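Local structure of alpha-fucosidase (Bifidobacterium bifidum, 2EAB) at residues Gln727-Thr735 against Ser774-Asn784. The protein probably hydrolyses alpha-1,2-linked L-fucose from glycans, as the catalytic piece of a longer family 95 glycoside hydrolase. Numbering follows the deposited sequence.
With EDO (1,2-ethanediol), chain G.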
# COMPACT_ATOMS: atom_id res chain seq x y z
N GLN A 727 -10.75 3.52 1.53
CA GLN A 727 -10.86 4.10 2.86
C GLN A 727 -12.24 3.87 3.48
O GLN A 727 -12.36 3.53 4.67
CB GLN A 727 -10.57 5.60 2.82
CG GLN A 727 -10.70 6.27 4.17
CD GLN A 727 -10.54 7.76 4.12
OE1 GLN A 727 -10.57 8.37 3.04
NE2 GLN A 727 -10.36 8.37 5.29
N ARG A 728 -13.28 4.05 2.68
CA ARG A 728 -14.64 3.91 3.19
C ARG A 728 -14.96 2.48 3.63
O ARG A 728 -15.59 2.29 4.67
CB ARG A 728 -15.67 4.44 2.19
CG ARG A 728 -15.60 5.95 2.07
CD ARG A 728 -16.44 6.49 0.94
NE ARG A 728 -16.10 7.88 0.66
CZ ARG A 728 -16.88 8.71 -0.03
NH1 ARG A 728 -18.05 8.30 -0.50
NH2 ARG A 728 -16.49 9.95 -0.25
N ILE A 729 -14.52 1.49 2.86
CA ILE A 729 -14.70 0.09 3.26
C ILE A 729 -14.07 -0.17 4.63
O ILE A 729 -14.72 -0.71 5.53
CB ILE A 729 -14.13 -0.88 2.20
CG1 ILE A 729 -14.92 -0.77 0.89
CG2 ILE A 729 -14.16 -2.32 2.70
CD1 ILE A 729 -14.21 -1.38 -0.30
N ASN A 730 -12.81 0.22 4.80
CA ASN A 730 -12.11 -0.01 6.06
C ASN A 730 -12.71 0.75 7.23
O ASN A 730 -12.81 0.22 8.34
CB ASN A 730 -10.62 0.29 5.91
CG ASN A 730 -9.88 -0.80 5.18
OD1 ASN A 730 -9.40 -1.76 5.79
ND2 ASN A 730 -9.79 -0.67 3.86
N SER A 731 -13.13 1.99 6.97
CA SER A 731 -13.73 2.84 8.00
C SER A 731 -15.05 2.25 8.48
O SER A 731 -15.28 2.12 9.69
CB SER A 731 -13.95 4.25 7.47
OG SER A 731 -12.72 4.85 7.11
N TRP A 732 -15.90 1.86 7.54
CA TRP A 732 -17.16 1.24 7.90
C TRP A 732 -16.97 -0.10 8.61
O TRP A 732 -17.72 -0.42 9.53
CB TRP A 732 -18.08 1.11 6.69
CG TRP A 732 -18.86 2.37 6.41
CD1 TRP A 732 -18.57 3.34 5.50
CD2 TRP A 732 -20.07 2.78 7.07
NE1 TRP A 732 -19.53 4.33 5.54
CE2 TRP A 732 -20.46 4.01 6.49
CE3 TRP A 732 -20.86 2.23 8.09
CZ2 TRP A 732 -21.61 4.70 6.90
CZ3 TRP A 732 -22.00 2.92 8.50
CH2 TRP A 732 -22.37 4.14 7.90
N ALA A 733 -15.95 -0.87 8.24
CA ALA A 733 -15.70 -2.14 8.93
C ALA A 733 -15.47 -1.92 10.43
O ALA A 733 -15.97 -2.68 11.26
CB ALA A 733 -14.52 -2.87 8.32
N ARG A 734 -14.73 -0.86 10.77
CA ARG A 734 -14.42 -0.55 12.16
C ARG A 734 -15.66 -0.19 12.98
O ARG A 734 -15.62 -0.27 14.21
CB ARG A 734 -13.39 0.59 12.22
CG ARG A 734 -11.99 0.21 11.72
CD ARG A 734 -11.28 -0.75 12.68
NE ARG A 734 -9.87 -1.01 12.39
CZ ARG A 734 -8.88 -0.17 12.68
NH1 ARG A 734 -9.14 1.02 13.22
NH2 ARG A 734 -7.62 -0.50 12.41
N THR A 735 -16.74 0.22 12.32
CA THR A 735 -17.99 0.55 13.01
C THR A 735 -18.78 -0.69 13.44
O THR A 735 -19.71 -0.57 14.24
CB THR A 735 -18.96 1.39 12.13
OG1 THR A 735 -19.52 0.57 11.10
CG2 THR A 735 -18.28 2.60 11.52
N SER A 774 -7.57 -5.32 2.78
CA SER A 774 -7.59 -4.88 4.17
C SER A 774 -9.01 -4.81 4.71
O SER A 774 -9.27 -5.24 5.84
CB SER A 774 -6.92 -3.52 4.32
OG SER A 774 -6.98 -3.07 5.66
N GLY A 775 -9.93 -4.28 3.91
CA GLY A 775 -11.31 -4.10 4.34
C GLY A 775 -12.00 -5.42 4.65
O GLY A 775 -12.71 -5.55 5.65
N VAL A 776 -11.78 -6.41 3.80
CA VAL A 776 -12.30 -7.75 4.05
C VAL A 776 -11.70 -8.32 5.34
O VAL A 776 -12.42 -8.87 6.18
CB VAL A 776 -12.07 -8.69 2.86
CG1 VAL A 776 -12.48 -10.12 3.20
CG2 VAL A 776 -12.85 -8.20 1.64
N ASP A 777 -10.39 -8.17 5.52
CA ASP A 777 -9.75 -8.59 6.76
C ASP A 777 -10.44 -7.96 7.97
O ASP A 777 -10.76 -8.66 8.93
CB ASP A 777 -8.26 -8.25 6.79
CG ASP A 777 -7.42 -9.20 5.96
OD1 ASP A 777 -7.97 -10.12 5.35
OD2 ASP A 777 -6.18 -9.01 5.92
N GLU A 778 -10.70 -6.65 7.91
CA GLU A 778 -11.29 -5.94 9.03
C GLU A 778 -12.73 -6.36 9.30
O GLU A 778 -13.20 -6.26 10.43
CB GLU A 778 -11.19 -4.42 8.85
CG GLU A 778 -9.77 -3.86 8.77
CD GLU A 778 -8.96 -3.98 10.06
OE1 GLU A 778 -9.44 -3.55 11.13
OE2 GLU A 778 -7.81 -4.47 9.99
N MET A 779 -13.44 -6.85 8.29
CA MET A 779 -14.78 -7.40 8.52
C MET A 779 -14.73 -8.68 9.33
O MET A 779 -15.61 -8.94 10.17
CB MET A 779 -15.51 -7.65 7.20
CG MET A 779 -16.08 -6.38 6.59
SD MET A 779 -17.27 -6.71 5.29
CE MET A 779 -16.09 -6.87 3.98
N LEU A 780 -13.70 -9.49 9.09
CA LEU A 780 -13.60 -10.81 9.69
C LEU A 780 -12.78 -10.85 10.97
O LEU A 780 -12.96 -11.76 11.79
CB LEU A 780 -13.03 -11.81 8.68
CG LEU A 780 -13.77 -11.88 7.33
CD1 LEU A 780 -13.07 -12.86 6.42
CD2 LEU A 780 -15.24 -12.25 7.51
N LEU A 781 -11.92 -9.85 11.15
CA LEU A 781 -11.00 -9.81 12.29
C LEU A 781 -10.56 -8.38 12.55
O LEU A 781 -10.09 -7.70 11.64
CB LEU A 781 -9.76 -10.67 12.00
CG LEU A 781 -8.62 -10.58 13.01
CD1 LEU A 781 -9.02 -11.15 14.36
CD2 LEU A 781 -7.38 -11.27 12.49
N GLN A 782 -10.72 -7.93 13.79
CA GLN A 782 -10.11 -6.67 14.21
C GLN A 782 -9.26 -6.94 15.43
O GLN A 782 -9.52 -7.89 16.19
CB GLN A 782 -11.18 -5.60 14.48
CG GLN A 782 -11.71 -5.00 13.18
CD GLN A 782 -13.01 -4.23 13.34
OE1 GLN A 782 -13.25 -3.59 14.36
NE2 GLN A 782 -13.84 -4.26 12.30
N SER A 783 -8.23 -6.13 15.64
CA SER A 783 -7.35 -6.33 16.78
C SER A 783 -6.71 -5.03 17.27
O SER A 783 -5.68 -5.07 17.94
CB SER A 783 -6.28 -7.39 16.47
OG SER A 783 -5.42 -6.99 15.42
N ASN A 784 -7.34 -3.90 16.96
CA ASN A 784 -6.76 -2.59 17.27
C ASN A 784 -7.34 -1.92 18.51
O ASN A 784 -6.83 -0.89 18.94
CB ASN A 784 -6.97 -1.64 16.10
CG ASN A 784 -8.42 -1.24 15.93
OD1 ASN A 784 -9.26 -2.09 15.63
ND2 ASN A 784 -8.73 0.03 16.14
C1 EDO G . -5.84 -1.44 10.19
O1 EDO G . -6.47 -2.36 11.22
C2 EDO G . -4.86 -2.33 9.34
O2 EDO G . -3.90 -2.91 10.27
O HOH W 1 -15.84 -2.97 15.16
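R734 reaches across to E778 and forms a salt bridge, NE to OE1 at 2.9 Å. The bond is nearly straight (172°). It leaves the guanidinium edge in plane but meets OE1 from above the carboxylate plane. Both side chains bend at chi2, and the two flat groups are steeply inclined to each other. A 1,2-ethanediol, probably from the crystallisation liquor, donates through O1 to E778 OE2 (2.8 Å). R734 NH2 lies very close to the same O1, so the geometry of that bond is doubtful. N784 lies flat over one guanidinium face, its CG above the centre and the planes 19° apart. This is an amide-guanidinium stack, and no hydrogen bond joins the pair. P688 O and G689 O take further bonds from the guanidinium. A leucine in place of R734 would probably leave E778 without its charge partner and N784 without the flat group it stacks on.

Q782 bridges the two segments. Its chain is extended beyond CG, and NE2 donates to A733 O at 2.8 Å, from well above that carbonyl plane, and to E778 O of its own segment. Its OE1 takes a water that also donates to R734 O. A733 CB packs on E778 CB at 3.7 Å.

At the other end, S774 OG donates to N730 OD1 at 2.8 Å, while N730 ND2 bonds G726 O and G771 O. G775 has no side chain, which lets I729 CG2 come down on its CA at 3.7 Å.

The short helical segments run nearly parallel, 8° apart, with axes 8.4 Å from each other. Both belong to the (alpha/alpha)6 barrel catalytic domain of glycoside hydrolase family 95, and N784 lies near D690, a calcium ligand in another structure of this protein. Helix 738-751 touches I729, W732 and M779, helix 697-711 packs on W732, and strand 781-782 pairs with strand 799-801.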